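Side-chain contacts in acyltransferase (PDB 4Q38), which probably transfers long-chain fatty acyl groups from acyl-coenzyme A to the amino sugar of teicoplanin-type glycopeptide antibiotics: residues Arg99-His104 / Val134-Arg139; His95-His100 / Tyr182-Ile187; Asp58-Leu63 / Glu71-Ala76. All blocks are in the same frame, centred on the assembly; numbering follows the deposited sequence.

All three contacts lie in the largely helical N-acyltransferase N-terminal domain. Along the chain, contact 3 closes before the others open: it joins helix 53-62 to helix 67-76, whereas contacts 1 and 2 both start from the end region of helix 84-98 and share Arg99 and His100. Contact 1 runs from there to helix 125-143 and contact 2 to the end of helix 177-184. Their centres are only 4 Å apart, and they touch, with a probable hydrogen bond from Gly102 N to Arg185 O. Contact 3 is about 21 Å from each, centre to centre. Helix 125-143 ties the group together, since it also receives side chains from contacts 2 and 3.

Contact 1: residues Arg99-His104 / Val134-Arg139; sequences RHMGDH and VPAVRR
Met101 reaches helix 125-143 with the end of its side chain, and the distances identify its methyl group as the probe. Met101 CE lies 3.7 Å from Val137 CA. It is also 4.0 Å from Ala136 CB and slightly farther from Val137 CB, so it rests on the helix backbone between two small side chains. Met101 SD follows, 4.2 Å from Val137 CG2. A first torsion of -174° carries CG away from the backbone N, and bends at the next two torsions lay the thioether across Val137 at roughly a right angle.

This apolar patch is the tight part, yet it buries only 110 Å² over both sides. Val137 itself is buried and also packs on Leu155 of helix 148-155. On the solvent side of helix 125-143, Pro135 and Arg139 are exposed; there Pro135 O stands 3.5 Å above the plane of the Arg139 guanidinium, offset toward the rim.

Met101 is the second residue of a type II beta turn from His100 to Asp103, closed by Asp103 N to His100 O at 2.8 Å. Gly102 takes the positive phi (75°) at the third position that is characteristic of this turn, which here follows a helix and presents its second residue to a neighbouring one.

Contact 2: residues His95-His100 / Tyr182-Ile187; sequences HAIVRH and YHLRGI
A Schellman motif ends helix 177-184, and Arg185, just ahead of its glycine, packs against Ile97 and His100 near the C-terminal part of helix 84-98. Gly186, with phi at 64°, is the residue that leaves helical geometry; Gly186 N bonds His183 O and Ile187 N bonds Tyr182 O, the two backward links that define the motif.

Across the contact the touching part of Arg185 is its aliphatic chain. Arg185 CD lies 3.4 Å from His100 O and also meets His100 CB. Arg185 CG is 3.5 Å from His100 O, a little closer than to Ile97 O. The methylenes therefore lean on the carbonyls of Ile97 and His100. Ile97 CG2 touches Leu184 CB at 4.0 Å, and the Ile97 side chain crosses that of Arg185 at about a right angle.

A third torsion of -71° bends the Arg185 chain between CG and the guanidinium. Ile187 CD1 stands 3.6 Å above the guanidinium plane, over its centre, and Arg185 NH2 lies over one face of the Tyr182 ring, toward its rim. Bonds from NE to Thr181 O and from NH1 to Ala106 O, with a weak one from NH1 to Asp103 O, restrain its rotation; these carbonyls would help offset the charge. The Arg185 side chain is about 8 Å from that of Ser197, which binds N-acetylglucosamine in a structure of this protein, though that sugar is not bound here.

Around this junction, helix 125-143 covers the hydrophobic side, meeting Ile97 through Val129 and Leu184 through Phe130. Ala96 turns to helix 32-41, and Ile187 pairs its backbone with Leu198 of strand 194-200.

Contact 3: residues Asp58-Leu63 / Glu71-Ala76; sequences DLLRRL and EEIVAA
Leu60 points its isobutyl fork from helix 53-62 at Ile73 and Val74 of helix 67-76, and its two methyls do different work. Leu60 CD1 enters between the neighbouring residues, 3.7 Å from Val74 CG2 and 3.9 Å from Ile73 CG2. Leu60 CD2 instead turns to the end of the isoleucine chain, at 4.1 Å from Ile73 CD1. Leu60 thus runs at a slant to both partners, holding Ile73 with both branches and Val74 with one.

In Val74 a chi1 of 172° places CG1 anti to the backbone N and leaves CG2 beside it, where Leu60 CD1 meets it.

The contacts between the segments are all apolar, and 126 Å² is buried. Leu60 and Ile73 are covered further by Val65 of the connecting loop, with Leu131 and Val127 of helix 125-143 on Leu60 and Ile73 respectively. Arg61 and Asp58 lie on the exposed side, in a weak, long salt bridge (Arg61 NH2 to Asp58 OD1, 3.4 Å), and Arg61 NH1 also forms a salt bridge with Glu67.

This is the packing of two consecutive helices joined by a short loop, in which apolar residues of the facing sides meet and a third helix of the same helical domain covers them.

Contact 1: residues Arg99-His104 / Val134-Arg139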
ATOM      1  N   ARG A  99     -17.174   5.088   1.159  1.00 28.54           N
ATOM      2  CA  ARG A  99     -18.292   4.717   0.291  1.00 30.88           C
ATOM      3  C   ARG A  99     -18.051   3.346  -0.360  1.00 31.55           C
ATOM      4  O   ARG A  99     -18.998   2.684  -0.795  1.00 31.34           O
ATOM      5  CB  ARG A  99     -18.530   5.786  -0.784  1.00 32.20           C
ATOM      6  CG  ARG A  99     -17.430   5.878  -1.824  1.00 34.30           C
ATOM      7  CD  ARG A  99     -17.789   6.785  -2.986  1.00 37.92           C
ATOM      8  NE  ARG A  99     -16.646   6.999  -3.880  1.00 39.63           N
ATOM      9  CZ  ARG A  99     -16.668   7.799  -4.946  1.00 43.67           C
ATOM     10  NH1 ARG A  99     -17.772   8.463  -5.260  1.00 45.66           N
ATOM     11  NH2 ARG A  99     -15.584   7.942  -5.701  1.00 44.30           N
ATOM     12  N   HIS A 100     -16.784   2.933  -0.433  1.00 29.44           N
ATOM     13  CA  HIS A 100     -16.424   1.611  -0.973  1.00 28.31           C
ATOM     14  C   HIS A 100     -15.961   0.632   0.070  1.00 27.78           C
ATOM     15  O   HIS A 100     -15.271  -0.348  -0.255  1.00 26.95           O
ATOM     16  CB  HIS A 100     -15.347   1.759  -2.036  1.00 28.56           C
ATOM     17  CG  HIS A 100     -15.798   2.515  -3.262  1.00 30.08           C
ATOM     18  ND1 HIS A 100     -16.947   2.228  -3.907  1.00 30.21           N
ATOM     19  CD2 HIS A 100     -15.205   3.567  -3.957  1.00 29.85           C
ATOM     20  CE1 HIS A 100     -17.081   3.054  -4.970  1.00 30.63           C
ATOM     21  NE2 HIS A 100     -16.016   3.869  -5.000  1.00 32.03           N
ATOM     22  N   MET A 101     -16.313   0.880   1.331  1.00 26.61           N
ATOM     23  CA  MET A 101     -15.956  -0.031   2.416  1.00 26.71           C
ATOM     24  C   MET A 101     -16.368  -1.466   2.056  1.00 27.28           C
ATOM     25  O   MET A 101     -17.520  -1.707   1.693  1.00 26.08           O
ATOM     26  CB  MET A 101     -16.628   0.399   3.718  1.00 26.48           C
ATOM     27  CG  MET A 101     -16.203  -0.409   4.935  1.00 26.56           C
ATOM     28  SD  MET A 101     -14.464  -0.178   5.383  1.00 26.63           S
ATOM     29  CE  MET A 101     -14.502   1.494   6.012  1.00 25.49           C
ATOM     30  N   GLY A 102     -15.416  -2.397   2.130  1.00 26.22           N
ATOM     31  CA  GLY A 102     -15.663  -3.805   1.819  1.00 26.16           C
ATOM     32  C   GLY A 102     -15.800  -4.117   0.337  1.00 27.57           C
ATOM     33  O   GLY A 102     -16.054  -5.255  -0.037  1.00 27.78           O
ATOM     34  N   ASP A 103     -15.611  -3.117  -0.519  1.00 27.17           N
ATOM     35  CA  ASP A 103     -15.813  -3.308  -1.954  1.00 28.50           C
ATOM     36  C   ASP A 103     -14.488  -3.384  -2.725  1.00 26.69           C
ATOM     37  O   ASP A 103     -13.868  -2.364  -3.011  1.00 27.52           O
ATOM     38  CB  ASP A 103     -16.734  -2.202  -2.495  1.00 30.18           C
ATOM     39  CG  ASP A 103     -17.170  -2.433  -3.950  1.00 32.50           C
ATOM     40  OD1 ASP A 103     -16.824  -3.453  -4.564  1.00 32.38           O
ATOM     41  OD2 ASP A 103     -17.870  -1.561  -4.479  1.00 33.40           O
ATOM     42  N   HIS A 104     -14.079  -4.598  -3.085  1.00 24.77           N
ATOM     43  CA  HIS A 104     -12.817  -4.818  -3.799  1.00 25.49           C
ATOM     44  C   HIS A 104     -12.965  -4.661  -5.285  1.00 26.46           C
ATOM     45  O   HIS A 104     -11.977  -4.679  -6.022  1.00 26.59           O
ATOM     46  CB  HIS A 104     -12.255  -6.204  -3.484  1.00 27.08           C
ATOM     47  CG  HIS A 104     -13.193  -7.334  -3.847  1.00 27.83           C
ATOM     48  ND1 HIS A 104     -14.073  -7.851  -2.975  1.00 28.31           N
ATOM     49  CD2 HIS A 104     -13.373  -8.022  -5.040  1.00 28.70           C
ATOM     50  CE1 HIS A 104     -14.789  -8.818  -3.576  1.00 27.10           C
ATOM     51  NE2 HIS A 104     -14.355  -8.923  -4.840  1.00 29.59           N
ATOM     52  N   VAL A 134      -9.702   5.489  10.248  1.00 25.59           N
ATOM     53  CA  VAL A 134      -9.497   4.360  11.153  1.00 25.28           C
ATOM     54  C   VAL A 134     -10.800   3.919  11.860  1.00 28.16           C
ATOM     55  O   VAL A 134     -11.093   2.715  11.888  1.00 26.23           O
ATOM     56  CB  VAL A 134      -8.354   4.610  12.173  1.00 25.44           C
ATOM     57  CG1 VAL A 134      -8.399   3.610  13.322  1.00 25.05           C
ATOM     58  CG2 VAL A 134      -6.996   4.562  11.483  1.00 24.12           C
ATOM     59  N   PRO A 135     -11.579   4.879  12.431  1.00 27.72           N
ATOM     60  CA  PRO A 135     -12.797   4.439  13.123  1.00 28.64           C
ATOM     61  C   PRO A 135     -13.758   3.686  12.201  1.00 27.47           C
ATOM     62  O   PRO A 135     -14.275   2.636  12.585  1.00 28.43           O
ATOM     63  CB  PRO A 135     -13.428   5.751  13.611  1.00 29.53           C
ATOM     64  CG  PRO A 135     -12.280   6.706  13.729  1.00 30.38           C
ATOM     65  CD  PRO A 135     -11.356   6.331  12.587  1.00 28.43           C
ATOM     66  N   ALA A 136     -13.971   4.199  10.991  1.00 25.40           N
ATOM     67  CA  ALA A 136     -14.828   3.519  10.016  1.00 26.61           C
ATOM     68  C   ALA A 136     -14.353   2.091   9.687  1.00 26.18           C
ATOM     69  O   ALA A 136     -15.143   1.141   9.724  1.00 25.83           O
ATOM     70  CB  ALA A 136     -14.935   4.344   8.740  1.00 25.17           C
ATOM     71  N   VAL A 137     -13.070   1.925   9.371  1.00 26.28           N
ATOM     72  CA  VAL A 137     -12.600   0.575   9.007  1.00 26.18           C
ATOM     73  C   VAL A 137     -12.615  -0.356  10.218  1.00 26.72           C
ATOM     74  O   VAL A 137     -12.909  -1.540  10.080  1.00 27.13           O
ATOM     75  CB  VAL A 137     -11.243   0.565   8.245  1.00 26.27           C
ATOM     76  CG1 VAL A 137     -10.074   0.971   9.151  1.00 26.99           C
ATOM     77  CG2 VAL A 137     -11.001  -0.803   7.607  1.00 24.47           C
ATOM     78  N   ARG A 138     -12.328   0.175  11.407  1.00 28.42           N
ATOM     79  CA  ARG A 138     -12.372  -0.640  12.626  1.00 28.96           C
ATOM     80  C   ARG A 138     -13.802  -1.124  12.919  1.00 29.44           C
ATOM     81  O   ARG A 138     -13.995  -2.244  13.410  1.00 29.73           O
ATOM     82  CB  ARG A 138     -11.789   0.115  13.838  1.00 31.67           C
ATOM     83  CG  ARG A 138     -10.274   0.310  13.814  1.00 31.41           C
ATOM     84  CD  ARG A 138      -9.523  -1.008  13.914  1.00 32.93           C
ATOM     85  NE  ARG A 138      -9.726  -1.670  15.208  1.00 34.95           N
ATOM     86  CZ  ARG A 138      -9.894  -2.983  15.371  1.00 35.60           C
ATOM     87  NH1 ARG A 138      -9.912  -3.815  14.322  1.00 34.14           N
ATOM     88  NH2 ARG A 138     -10.065  -3.472  16.593  1.00 36.06           N
ATOM     89  N   ARG A 139     -14.796  -0.290  12.608  1.00 30.44           N
ATOM     90  CA  ARG A 139     -16.205  -0.696  12.736  1.00 31.01           C
ATOM     91  C   ARG A 139     -16.525  -1.818  11.755  1.00 29.48           C
ATOM     92  O   ARG A 139     -17.221  -2.771  12.102  1.00 28.79           O
ATOM     93  CB  ARG A 139     -17.158   0.481  12.518  1.00 32.62           C
ATOM     94  CG  ARG A 139     -17.171   1.492  13.658  1.00 35.30           C
ATOM     95  CD  ARG A 139     -18.362   2.438  13.574  1.00 36.65           C
ATOM     96  NE  ARG A 139     -18.313   3.342  12.415  1.00 38.80           N
ATOM     97  CZ  ARG A 139     -17.647   4.501  12.376  1.00 39.21           C
ATOM     98  NH1 ARG A 139     -16.943   4.919  13.424  1.00 39.03           N
ATOM     99  NH2 ARG A 139     -17.676   5.244  11.278  1.00 39.44           N
TER

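Contact 2: residues His95-His100 / Tyr182-Ile187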
ATOM      1  N   HIS A  95     -14.590  10.434   2.475  1.00 30.73           N
ATOM      2  CA  HIS A  95     -15.893   9.964   1.992  1.00 31.59           C
ATOM      3  C   HIS A  95     -15.764   9.071   0.775  1.00 30.22           C
ATOM      4  O   HIS A  95     -16.408   8.028   0.705  1.00 28.88           O
ATOM      5  CB  HIS A  95     -16.808  11.156   1.715  1.00 32.86           C
ATOM      6  CG  HIS A  95     -18.267  10.796   1.537  1.00 35.62           C
ATOM      7  ND1 HIS A  95     -19.181  11.687   1.087  1.00 36.41           N
ATOM      8  CD2 HIS A  95     -18.959   9.600   1.761  1.00 36.03           C
ATOM      9  CE1 HIS A  95     -20.394  11.090   1.026  1.00 37.07           C
ATOM     10  NE2 HIS A  95     -20.254   9.815   1.431  1.00 37.06           N
ATOM     11  N   ALA A  96     -14.915   9.465  -0.172  1.00 29.56           N
ATOM     12  CA  ALA A  96     -14.690   8.694  -1.395  1.00 30.39           C
ATOM     13  C   ALA A  96     -14.110   7.306  -1.127  1.00 30.52           C
ATOM     14  O   ALA A  96     -14.254   6.403  -1.950  1.00 30.61           O
ATOM     15  CB  ALA A  96     -13.803   9.467  -2.363  1.00 29.71           C
ATOM     16  N   ILE A  97     -13.452   7.144   0.021  1.00 29.36           N
ATOM     17  CA  ILE A  97     -12.935   5.833   0.440  1.00 28.53           C
ATOM     18  C   ILE A  97     -13.995   4.991   1.162  1.00 28.99           C
ATOM     19  O   ILE A  97     -14.248   3.838   0.773  1.00 28.65           O
ATOM     20  CB  ILE A  97     -11.639   5.965   1.280  1.00 28.40           C
ATOM     21  CG1 ILE A  97     -10.525   6.596   0.428  1.00 26.68           C
ATOM     22  CG2 ILE A  97     -11.195   4.590   1.807  1.00 27.82           C
ATOM     23  CD1 ILE A  97      -9.286   6.988   1.209  1.00 28.82           C
ATOM     24  N   VAL A  98     -14.632   5.556   2.189  1.00 27.70           N
ATOM     25  CA  VAL A  98     -15.593   4.786   3.000  1.00 27.80           C
ATOM     26  C   VAL A  98     -16.860   4.373   2.240  1.00 29.03           C
ATOM     27  O   VAL A  98     -17.521   3.404   2.622  1.00 28.89           O
ATOM     28  CB  VAL A  98     -15.980   5.481   4.322  1.00 29.93           C
ATOM     29  CG1 VAL A  98     -14.764   5.601   5.230  1.00 29.57           C
ATOM     30  CG2 VAL A  98     -16.622   6.844   4.070  1.00 30.62           C
ATOM     31  N   ARG A  99     -17.174   5.088   1.159  1.00 28.54           N
ATOM     32  CA  ARG A  99     -18.292   4.717   0.291  1.00 30.88           C
ATOM     33  C   ARG A  99     -18.051   3.346  -0.360  1.00 31.55           C
ATOM     34  O   ARG A  99     -18.998   2.684  -0.795  1.00 31.34           O
ATOM     35  CB  ARG A  99     -18.530   5.786  -0.784  1.00 32.20           C
ATOM     36  CG  ARG A  99     -17.430   5.878  -1.824  1.00 34.30           C
ATOM     37  CD  ARG A  99     -17.789   6.785  -2.986  1.00 37.92           C
ATOM     38  NE  ARG A  99     -16.646   6.999  -3.880  1.00 39.63           N
ATOM     39  CZ  ARG A  99     -16.668   7.799  -4.946  1.00 43.67           C
ATOM     40  NH1 ARG A  99     -17.772   8.463  -5.260  1.00 45.66           N
ATOM     41  NH2 ARG A  99     -15.584   7.942  -5.701  1.00 44.30           N
ATOM     42  N   HIS A 100     -16.784   2.933  -0.433  1.00 29.44           N
ATOM     43  CA  HIS A 100     -16.424   1.611  -0.973  1.00 28.31           C
ATOM     44  C   HIS A 100     -15.961   0.632   0.070  1.00 27.78           C
ATOM     45  O   HIS A 100     -15.271  -0.348  -0.255  1.00 26.95           O
ATOM     46  CB  HIS A 100     -15.347   1.759  -2.036  1.00 28.56           C
ATOM     47  CG  HIS A 100     -15.798   2.515  -3.262  1.00 30.08           C
ATOM     48  ND1 HIS A 100     -16.947   2.228  -3.907  1.00 30.21           N
ATOM     49  CD2 HIS A 100     -15.205   3.567  -3.957  1.00 29.85           C
ATOM     50  CE1 HIS A 100     -17.081   3.054  -4.970  1.00 30.63           C
ATOM     51  NE2 HIS A 100     -16.016   3.869  -5.000  1.00 32.03           N
ATOM     52  N   TYR A 182      -6.742  -0.015   0.200  1.00 22.35           N
ATOM     53  CA  TYR A 182      -7.033  -1.432   0.441  1.00 22.93           C
ATOM     54  C   TYR A 182      -7.232  -1.685   1.933  1.00 22.29           C
ATOM     55  O   TYR A 182      -8.230  -2.291   2.339  1.00 21.54           O
ATOM     56  CB  TYR A 182      -5.917  -2.333  -0.092  1.00 23.31           C
ATOM     57  CG  TYR A 182      -5.922  -2.550  -1.594  1.00 24.93           C
ATOM     58  CD1 TYR A 182      -5.517  -1.537  -2.471  1.00 24.92           C
ATOM     59  CD2 TYR A 182      -6.292  -3.787  -2.142  1.00 26.80           C
ATOM     60  CE1 TYR A 182      -5.507  -1.740  -3.849  1.00 27.33           C
ATOM     61  CE2 TYR A 182      -6.280  -3.998  -3.519  1.00 28.07           C
ATOM     62  CZ  TYR A 182      -5.890  -2.971  -4.364  1.00 28.89           C
ATOM     63  OH  TYR A 182      -5.871  -3.170  -5.724  1.00 31.51           O
ATOM     64  N   HIS A 183      -6.285  -1.216   2.749  1.00 22.05           N
ATOM     65  CA  HIS A 183      -6.394  -1.398   4.192  1.00 22.03           C
ATOM     66  C   HIS A 183      -7.638  -0.724   4.700  1.00 21.44           C
ATOM     67  O   HIS A 183      -8.378  -1.299   5.495  1.00 22.47           O
ATOM     68  CB  HIS A 183      -5.187  -0.812   4.932  1.00 21.98           C
ATOM     69  CG  HIS A 183      -3.850  -1.171   4.332  1.00 21.50           C
ATOM     70  ND1 HIS A 183      -3.514  -0.860   3.070  1.00 21.30           N
ATOM     71  CD2 HIS A 183      -2.743  -1.805   4.888  1.00 21.11           C
ATOM     72  CE1 HIS A 183      -2.262  -1.278   2.817  1.00 20.68           C
ATOM     73  NE2 HIS A 183      -1.780  -1.844   3.936  1.00 21.49           N
ATOM     74  N   LEU A 184      -7.869   0.504   4.241  1.00 22.06           N
ATOM     75  CA  LEU A 184      -8.981   1.341   4.733  1.00 23.02           C
ATOM     76  C   LEU A 184     -10.373   0.901   4.267  1.00 23.99           C
ATOM     77  O   LEU A 184     -11.383   1.271   4.875  1.00 24.73           O
ATOM     78  CB  LEU A 184      -8.744   2.818   4.365  1.00 22.90           C
ATOM     79  CG  LEU A 184      -7.553   3.498   5.070  1.00 22.76           C
ATOM     80  CD1 LEU A 184      -7.315   4.904   4.528  1.00 22.75           C
ATOM     81  CD2 LEU A 184      -7.734   3.522   6.571  1.00 22.29           C
ATOM     82  N   ARG A 185     -10.430   0.115   3.199  1.00 23.69           N
ATOM     83  CA  ARG A 185     -11.704  -0.470   2.791  1.00 23.48           C
ATOM     84  C   ARG A 185     -11.948  -1.837   3.407  1.00 23.15           C
ATOM     85  O   ARG A 185     -12.961  -2.470   3.131  1.00 22.06           O
ATOM     86  CB  ARG A 185     -11.796  -0.552   1.274  1.00 23.63           C
ATOM     87  CG  ARG A 185     -12.075   0.786   0.614  1.00 24.20           C
ATOM     88  CD  ARG A 185     -12.062   0.635  -0.890  1.00 24.03           C
ATOM     89  NE  ARG A 185     -10.719   0.394  -1.433  1.00 24.71           N
ATOM     90  CZ  ARG A 185     -10.481  -0.166  -2.615  1.00 26.03           C
ATOM     91  NH1 ARG A 185     -11.495  -0.628  -3.357  1.00 26.92           N
ATOM     92  NH2 ARG A 185      -9.230  -0.308  -3.048  1.00 25.28           N
ATOM     93  N   GLY A 186     -11.031  -2.306   4.251  1.00 22.50           N
ATOM     94  CA  GLY A 186     -11.217  -3.617   4.852  1.00 22.00           C
ATOM     95  C   GLY A 186     -11.213  -4.773   3.855  1.00 22.17           C
ATOM     96  O   GLY A 186     -11.854  -5.796   4.087  1.00 23.22           O
ATOM     97  N   ILE A 187     -10.492  -4.604   2.751  1.00 22.27           N
ATOM     98  CA  ILE A 187     -10.374  -5.643   1.725  1.00 23.15           C
ATOM     99  C   ILE A 187      -8.996  -6.286   1.689  1.00 22.98           C
ATOM    100  O   ILE A 187      -8.732  -7.150   0.845  1.00 23.69           O
ATOM    101  CB  ILE A 187     -10.762  -5.102   0.318  1.00 23.14           C
ATOM    102  CG1 ILE A 187      -9.832  -3.954  -0.117  1.00 22.99           C
ATOM    103  CG2 ILE A 187     -12.216  -4.654   0.334  1.00 23.64           C
ATOM    104  CD1 ILE A 187      -9.875  -3.627  -1.597  1.00 23.76           C
TER

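Contact 3: residues Asp58-Leu63 / Glu71-Ala76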
ATOM      1  N   ASP A  58      -1.049   8.187  20.568  1.00 37.41           N
ATOM      2  CA  ASP A  58      -1.343   6.794  20.891  1.00 37.46           C
ATOM      3  C   ASP A  58      -1.722   6.011  19.628  1.00 34.94           C
ATOM      4  O   ASP A  58      -1.234   4.899  19.405  1.00 34.33           O
ATOM      5  CB  ASP A  58      -2.462   6.686  21.932  1.00 40.21           C
ATOM      6  CG  ASP A  58      -1.990   6.986  23.359  1.00 43.75           C
ATOM      7  OD1 ASP A  58      -0.767   7.058  23.616  1.00 43.82           O
ATOM      8  OD2 ASP A  58      -2.866   7.146  24.231  1.00 45.52           O
ATOM      9  N   LEU A  59      -2.586   6.602  18.807  1.00 33.80           N
ATOM     10  CA  LEU A  59      -3.014   5.946  17.570  1.00 32.13           C
ATOM     11  C   LEU A  59      -1.842   5.755  16.605  1.00 31.33           C
ATOM     12  O   LEU A  59      -1.625   4.652  16.111  1.00 31.42           O
ATOM     13  CB  LEU A  59      -4.163   6.701  16.903  1.00 29.69           C
ATOM     14  CG  LEU A  59      -4.766   6.044  15.651  1.00 28.78           C
ATOM     15  CD1 LEU A  59      -5.233   4.616  15.926  1.00 29.55           C
ATOM     16  CD2 LEU A  59      -5.912   6.892  15.122  1.00 28.07           C
ATOM     17  N   LEU A  60      -1.074   6.819  16.367  1.00 31.64           N
ATOM     18  CA  LEU A  60       0.114   6.728  15.505  1.00 32.03           C
ATOM     19  C   LEU A  60       1.100   5.640  15.955  1.00 32.78           C
ATOM     20  O   LEU A  60       1.695   4.936  15.121  1.00 31.54           O
ATOM     21  CB  LEU A  60       0.802   8.099  15.368  1.00 30.80           C
ATOM     22  CG  LEU A  60       0.029   9.120  14.512  1.00 30.01           C
ATOM     23  CD1 LEU A  60       0.416  10.561  14.828  1.00 30.19           C
ATOM     24  CD2 LEU A  60       0.182   8.835  13.020  1.00 28.98           C
ATOM     25  N   ARG A  61       1.257   5.493  17.271  1.00 32.37           N
ATOM     26  CA  ARG A  61       2.158   4.492  17.821  1.00 34.64           C
ATOM     27  C   ARG A  61       1.588   3.088  17.605  1.00 33.62           C
ATOM     28  O   ARG A  61       2.320   2.158  17.287  1.00 33.48           O
ATOM     29  CB  ARG A  61       2.419   4.774  19.309  1.00 38.22           C
ATOM     30  CG  ARG A  61       3.440   3.864  19.986  1.00 42.46           C
ATOM     31  CD  ARG A  61       4.200   4.569  21.115  1.00 45.68           C
ATOM     32  NE  ARG A  61       3.344   5.402  21.967  1.00 49.75           N
ATOM     33  CZ  ARG A  61       3.377   6.735  22.022  1.00 49.80           C
ATOM     34  NH1 ARG A  61       4.240   7.429  21.288  1.00 52.65           N
ATOM     35  NH2 ARG A  61       2.542   7.378  22.825  1.00 51.44           N
ATOM     36  N   ARG A  62       0.275   2.950  17.766  1.00 32.35           N
ATOM     37  CA  ARG A  62      -0.411   1.689  17.490  1.00 33.87           C
ATOM     38  C   ARG A  62      -0.248   1.277  16.015  1.00 31.68           C
ATOM     39  O   ARG A  62      -0.152   0.090  15.695  1.00 31.86           O
ATOM     40  CB  ARG A  62      -1.892   1.795  17.869  1.00 35.93           C
ATOM     41  CG  ARG A  62      -2.585   0.451  17.986  1.00 39.46           C
ATOM     42  CD  ARG A  62      -3.787   0.511  18.909  1.00 41.66           C
ATOM     43  NE  ARG A  62      -4.102  -0.830  19.393  1.00 45.95           N
ATOM     44  CZ  ARG A  62      -5.119  -1.129  20.195  1.00 47.49           C
ATOM     45  NH1 ARG A  62      -5.945  -0.177  20.615  1.00 50.89           N
ATOM     46  NH2 ARG A  62      -5.311  -2.387  20.575  1.00 49.08           N
ATOM     47  N   LEU A  63      -0.177   2.274  15.141  1.00 29.93           N
ATOM     48  CA  LEU A  63       0.025   2.055  13.708  1.00 27.82           C
ATOM     49  C   LEU A  63       1.514   1.997  13.323  1.00 26.87           C
ATOM     50  O   LEU A  63       1.861   2.010  12.146  1.00 26.17           O
ATOM     51  CB  LEU A  63      -0.726   3.135  12.921  1.00 27.20           C
ATOM     52  CG  LEU A  63      -2.240   3.210  13.174  1.00 26.62           C
ATOM     53  CD1 LEU A  63      -2.806   4.541  12.703  1.00 25.11           C
ATOM     54  CD2 LEU A  63      -2.956   2.056  12.489  1.00 25.46           C
ATOM     55  N   GLU A  71       5.414  12.774  15.796  1.00 33.67           N
ATOM     56  CA  GLU A  71       5.532  14.112  16.396  1.00 36.46           C
ATOM     57  C   GLU A  71       5.168  15.171  15.379  1.00 32.89           C
ATOM     58  O   GLU A  71       4.369  16.066  15.659  1.00 32.40           O
ATOM     59  CB  GLU A  71       6.964  14.392  16.850  1.00 39.07           C
ATOM     60  CG  GLU A  71       7.379  13.750  18.155  1.00 47.43           C
ATOM     61  CD  GLU A  71       8.856  13.961  18.439  1.00 51.80           C
ATOM     62  OE1 GLU A  71       9.253  15.123  18.675  1.00 57.88           O
ATOM     63  OE2 GLU A  71       9.617  12.968  18.414  1.00 52.75           O
ATOM     64  N   GLU A  72       5.774  15.068  14.200  1.00 33.03           N
ATOM     65  CA  GLU A  72       5.564  16.036  13.131  1.00 30.74           C
ATOM     66  C   GLU A  72       4.123  16.021  12.629  1.00 30.62           C
ATOM     67  O   GLU A  72       3.537  17.077  12.340  1.00 29.46           O
ATOM     68  CB  GLU A  72       6.543  15.787  11.978  1.00 32.17           C
ATOM     69  CG  GLU A  72       8.002  16.041  12.350  1.00 33.48           C
ATOM     70  CD  GLU A  72       8.978  15.756  11.218  1.00 34.05           C
ATOM     71  OE1 GLU A  72       8.552  15.334  10.117  1.00 34.49           O
ATOM     72  OE2 GLU A  72      10.189  15.966  11.433  1.00 33.73           O
ATOM     73  N   ILE A  73       3.555  14.822  12.525  1.00 28.21           N
ATOM     74  CA  ILE A  73       2.175  14.657  12.062  1.00 28.06           C
ATOM     75  C   ILE A  73       1.208  15.368  13.017  1.00 27.80           C
ATOM     76  O   ILE A  73       0.324  16.113  12.584  1.00 27.69           O
ATOM     77  CB  ILE A  73       1.802  13.158  11.919  1.00 26.89           C
ATOM     78  CG1 ILE A  73       2.503  12.546  10.696  1.00 26.75           C
ATOM     79  CG2 ILE A  73       0.291  12.982  11.821  1.00 26.43           C
ATOM     80  CD1 ILE A  73       2.747  11.046  10.785  1.00 27.45           C
ATOM     81  N   VAL A  74       1.396  15.151  14.314  1.00 29.03           N
ATOM     82  CA  VAL A  74       0.528  15.757  15.325  1.00 30.46           C
ATOM     83  C   VAL A  74       0.685  17.281  15.302  1.00 31.22           C
ATOM     84  O   VAL A  74      -0.306  18.020  15.360  1.00 30.37           O
ATOM     85  CB  VAL A  74       0.790  15.170  16.733  1.00 32.27           C
ATOM     86  CG1 VAL A  74       0.025  15.934  17.809  1.00 31.60           C
ATOM     87  CG2 VAL A  74       0.396  13.689  16.770  1.00 32.88           C
ATOM     88  N   ALA A  75       1.927  17.736  15.165  1.00 30.80           N
ATOM     89  CA  ALA A  75       2.237  19.166  15.183  1.00 30.84           C
ATOM     90  C   ALA A  75       1.580  19.900  14.020  1.00 31.69           C
ATOM     91  O   ALA A  75       1.074  21.009  14.183  1.00 32.77           O
ATOM     92  CB  ALA A  75       3.745  19.383  15.169  1.00 30.21           C
ATOM     93  N   ALA A  76       1.565  19.272  12.851  1.00 31.80           N
ATOM     94  CA  ALA A  76       1.094  19.934  11.635  1.00 32.21           C
ATOM     95  C   ALA A  76      -0.375  19.714  11.294  1.00 31.06           C
ATOM     96  O   ALA A  76      -0.846  20.226  10.280  1.00 32.50           O
ATOM     97  CB  ALA A  76       1.965  19.533  10.458  1.00 31.22           C
TER